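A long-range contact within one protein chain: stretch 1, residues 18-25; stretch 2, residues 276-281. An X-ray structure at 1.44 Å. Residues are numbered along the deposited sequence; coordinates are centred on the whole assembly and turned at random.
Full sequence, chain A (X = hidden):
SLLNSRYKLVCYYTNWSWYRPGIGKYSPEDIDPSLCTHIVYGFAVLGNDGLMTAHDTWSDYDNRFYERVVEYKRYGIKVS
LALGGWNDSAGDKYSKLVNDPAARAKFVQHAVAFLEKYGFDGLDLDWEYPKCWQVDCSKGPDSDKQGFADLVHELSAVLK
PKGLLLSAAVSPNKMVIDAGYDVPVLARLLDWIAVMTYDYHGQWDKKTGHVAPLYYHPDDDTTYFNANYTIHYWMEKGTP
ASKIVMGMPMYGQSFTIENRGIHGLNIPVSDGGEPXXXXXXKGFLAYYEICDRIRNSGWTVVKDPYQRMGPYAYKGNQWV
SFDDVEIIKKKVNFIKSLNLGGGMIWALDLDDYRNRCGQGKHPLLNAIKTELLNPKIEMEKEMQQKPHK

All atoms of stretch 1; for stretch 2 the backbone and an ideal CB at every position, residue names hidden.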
# COMPACT_ATOMS: atom_id res chain seq x y z
N TRP A 18 5.70 -10.17 -12.20
CA TRP A 18 5.91 -10.91 -13.44
C TRP A 18 6.77 -12.14 -13.21
O TRP A 18 6.59 -13.14 -13.91
CB TRP A 18 6.63 -9.97 -14.41
CG TRP A 18 6.69 -10.41 -15.84
CD1 TRP A 18 5.74 -11.09 -16.53
CD2 TRP A 18 7.74 -10.11 -16.77
NE1 TRP A 18 6.16 -11.28 -17.84
CE2 TRP A 18 7.38 -10.68 -18.00
CE3 TRP A 18 8.96 -9.42 -16.67
CZ2 TRP A 18 8.19 -10.58 -19.14
CZ3 TRP A 18 9.76 -9.31 -17.81
CH2 TRP A 18 9.37 -9.90 -19.02
N TYR A 19 7.67 -12.10 -12.24
CA TYR A 19 8.64 -13.16 -11.98
C TYR A 19 8.12 -14.09 -10.90
O TYR A 19 8.68 -14.20 -9.80
CB TYR A 19 9.96 -12.56 -11.53
CG TYR A 19 10.54 -11.53 -12.46
CD1 TYR A 19 11.25 -11.90 -13.59
CD2 TYR A 19 10.39 -10.17 -12.19
CE1 TYR A 19 11.82 -10.95 -14.42
CE2 TYR A 19 10.96 -9.22 -13.01
CZ TYR A 19 11.67 -9.61 -14.13
OH TYR A 19 12.23 -8.65 -14.95
N ARG A 20 6.97 -14.67 -11.20
CA ARG A 20 6.36 -15.67 -10.35
C ARG A 20 5.95 -16.85 -11.21
O ARG A 20 5.61 -16.69 -12.39
CB ARG A 20 5.11 -15.08 -9.66
CG ARG A 20 5.47 -14.06 -8.59
CD ARG A 20 4.27 -13.54 -7.79
NE ARG A 20 4.78 -12.53 -6.85
CZ ARG A 20 4.10 -11.46 -6.44
NH1 ARG A 20 2.88 -11.23 -6.86
NH2 ARG A 20 4.68 -10.59 -5.63
N PRO A 21 5.96 -18.05 -10.63
CA PRO A 21 5.67 -19.26 -11.42
C PRO A 21 4.18 -19.45 -11.65
O PRO A 21 3.34 -18.99 -10.87
CB PRO A 21 6.21 -20.38 -10.52
CG PRO A 21 6.05 -19.85 -9.13
CD PRO A 21 6.34 -18.36 -9.24
N GLY A 22 3.86 -20.16 -12.74
CA GLY A 22 2.51 -20.65 -12.95
C GLY A 22 1.46 -19.56 -12.82
O GLY A 22 1.59 -18.47 -13.38
N ILE A 23 0.40 -19.86 -12.08
CA ILE A 23 -0.69 -18.90 -11.97
C ILE A 23 -0.31 -17.65 -11.18
O ILE A 23 -1.07 -16.69 -11.19
CB ILE A 23 -1.95 -19.53 -11.36
CG1 ILE A 23 -1.68 -20.00 -9.95
CG2 ILE A 23 -2.47 -20.62 -12.25
CD1 ILE A 23 -2.92 -20.13 -9.14
N GLY A 24 0.85 -17.64 -10.52
CA GLY A 24 1.24 -16.44 -9.80
C GLY A 24 1.76 -15.34 -10.70
O GLY A 24 1.89 -14.19 -10.26
N LYS A 25 2.11 -15.67 -11.94
CA LYS A 25 2.57 -14.65 -12.87
C LYS A 25 1.48 -13.60 -13.07
O LYS A 25 0.30 -13.92 -13.24
CB LYS A 25 2.92 -15.31 -14.21
CG LYS A 25 3.50 -14.34 -15.24
CD LYS A 25 3.92 -15.09 -16.49
CE LYS A 25 4.27 -14.14 -17.61
NZ LYS A 25 4.46 -14.91 -18.86
N UNK A 276 5.30 -18.60 0.87
CA UNK A 276 4.38 -19.17 -0.09
C UNK A 276 5.09 -19.60 -1.36
O UNK A 276 6.14 -19.06 -1.73
CB UNK A 276 3.27 -18.17 -0.42
N UNK A 277 4.48 -20.54 -2.06
CA UNK A 277 5.12 -21.05 -3.26
C UNK A 277 5.13 -20.06 -4.42
O UNK A 277 5.96 -20.19 -5.32
CB UNK A 277 4.42 -22.34 -3.70
N UNK A 278 4.23 -19.07 -4.42
CA UNK A 278 4.24 -18.08 -5.49
C UNK A 278 4.95 -16.79 -5.12
O UNK A 278 5.65 -16.22 -5.95
CB UNK A 278 2.80 -17.76 -5.91
N UNK A 279 4.75 -16.30 -3.90
CA UNK A 279 5.31 -15.01 -3.52
C UNK A 279 6.69 -15.12 -2.91
O UNK A 279 7.44 -14.14 -2.94
CB UNK A 279 4.37 -14.31 -2.53
N UNK A 280 7.03 -16.28 -2.33
CA UNK A 280 8.41 -16.62 -1.98
C UNK A 280 9.07 -15.60 -1.05
O UNK A 280 10.20 -15.15 -1.26
CB UNK A 280 9.24 -16.75 -3.26
N UNK A 281 8.35 -15.22 0.01
CA UNK A 281 8.81 -14.22 0.97
C UNK A 281 8.36 -14.65 2.36
O UNK A 281 7.15 -14.67 2.64
CB UNK A 281 8.28 -12.83 0.62

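Position 276 lies out of reach of stretch 1, with nothing of that stretch within 5.5 Å of its ideal CB. Its phi/psi of -73/156 is open to almost any residue, so the visible atoms set no preference. The deposited residue is Gly-276, whose carbonyl O accepts a 3.0 Å backbone hydrogen bond from N of residue 280 and so ties the turn together.

At position 277 the CA-to-CB bond points sideways, and again no atom of stretch 1 comes within 5.5 Å of the ideal CB. The side chain is free to run past the contact, and a polar or charged residue would suit as well as a small one. Here the chain carries Glu-277, whose carboxylate is hydrogen-bonded elsewhere in the structure. Its backbone matters more to the contact: Glu-277 O lies 3.8 Å from CG of Pro-21.

Position 278 is where the two backbones come nearest, its CA 5.5 Å from CA of Gly-24. The CA-to-CB bond points sideways, but the ideal CB already sits 4.4 Å from Gly-24 CA, 4.8 Å from Arg-20 CD and 4.9 Å from Pro-21 CD. Beyond it, stretch 1 offers the Pro-21 ring, the bare backbone of Gly-24 and the aliphatic chain of Ile-23. A long, largely apolar side chain is called for: leucine, methionine or an aromatic could use this surface. The residue is Tyr-278, and with 108 Å² covered it makes the largest contribution to the contact. With chi1 at -65° (m), its ring reaches along the turn. CD1 packs 4.0 Å from CG of Pro-21, and CZ lies 3.5 Å from CG1 of Ile-23. Pro-21 O meets the ring edge, 3.2 Å from CD1, while also accepting a hydrogen bond from Gly-24 N. The absence of a side chain on Gly-24 makes room for the ring: an ideal CB there would lie 2.6 Å from Tyr-278 CD1, a clash.

At position 279 the CA-to-CB bond points away, yet the ideal CB is 4.7 Å from Arg-20 NE. A small or beta-branched residue could touch the guanidinium without displacing it; serine, valine or threonine would be reasonable. Thr-279 is found, its CG2 over one face of the guanidinium, 4.0 Å from Arg-20 CZ. A water links the same residues, accepting from Arg-20 NE at 2.9 Å and donating to Thr-279 O at 3.1 Å.

Position 280 has phi/psi of 57/48, a left-handed conformation that glycine, asparagine or aspartate adopt readily. Its CA-to-CB bond points toward stretch 1, but across a gap, and the carbonyl of Tyr-19, which accepts no backbone hydrogen bond within stretch 1, invites a long donor such as lysine or arginine. Arg-280 spans the distance: NH1 donates to Tyr-19 O at 2.8 Å, the acceptor lying at the guanidinium edge, while NH2 is 3.6 Å from Pro-21 CD.

Position 281 is beyond reach, and many residues would serve; it is Ala-281.

Stretch 2 (276-281) GEYTRA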
# COMPACT_ATOMS: atom_id res chain seq x y z
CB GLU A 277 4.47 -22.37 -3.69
CG GLU A 277 3.08 -22.21 -4.20
CD GLU A 277 2.02 -22.41 -3.14
OE1 GLU A 277 2.24 -22.05 -1.95
OE2 GLU A 277 0.94 -22.93 -3.49
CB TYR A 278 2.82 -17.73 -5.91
CG TYR A 278 2.10 -18.90 -6.52
CD1 TYR A 278 2.30 -19.24 -7.85
CD2 TYR A 278 1.24 -19.66 -5.75
CE1 TYR A 278 1.65 -20.32 -8.40
CE2 TYR A 278 0.57 -20.72 -6.30
CZ TYR A 278 0.78 -21.05 -7.62
OH TYR A 278 0.12 -22.13 -8.14
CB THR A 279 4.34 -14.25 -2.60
OG1 THR A 279 3.98 -15.09 -1.49
CG2 THR A 279 3.07 -13.87 -3.38
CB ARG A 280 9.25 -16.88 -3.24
CG ARG A 280 8.87 -18.19 -3.95
CD ARG A 280 9.69 -18.38 -5.16
NE ARG A 280 9.74 -17.04 -5.86
CZ ARG A 280 9.74 -16.85 -7.19
NH1 ARG A 280 9.73 -15.62 -7.65
NH2 ARG A 280 9.70 -17.93 -8.00
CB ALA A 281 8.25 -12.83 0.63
O HOH W 1 7.38 -12.62 -5.66
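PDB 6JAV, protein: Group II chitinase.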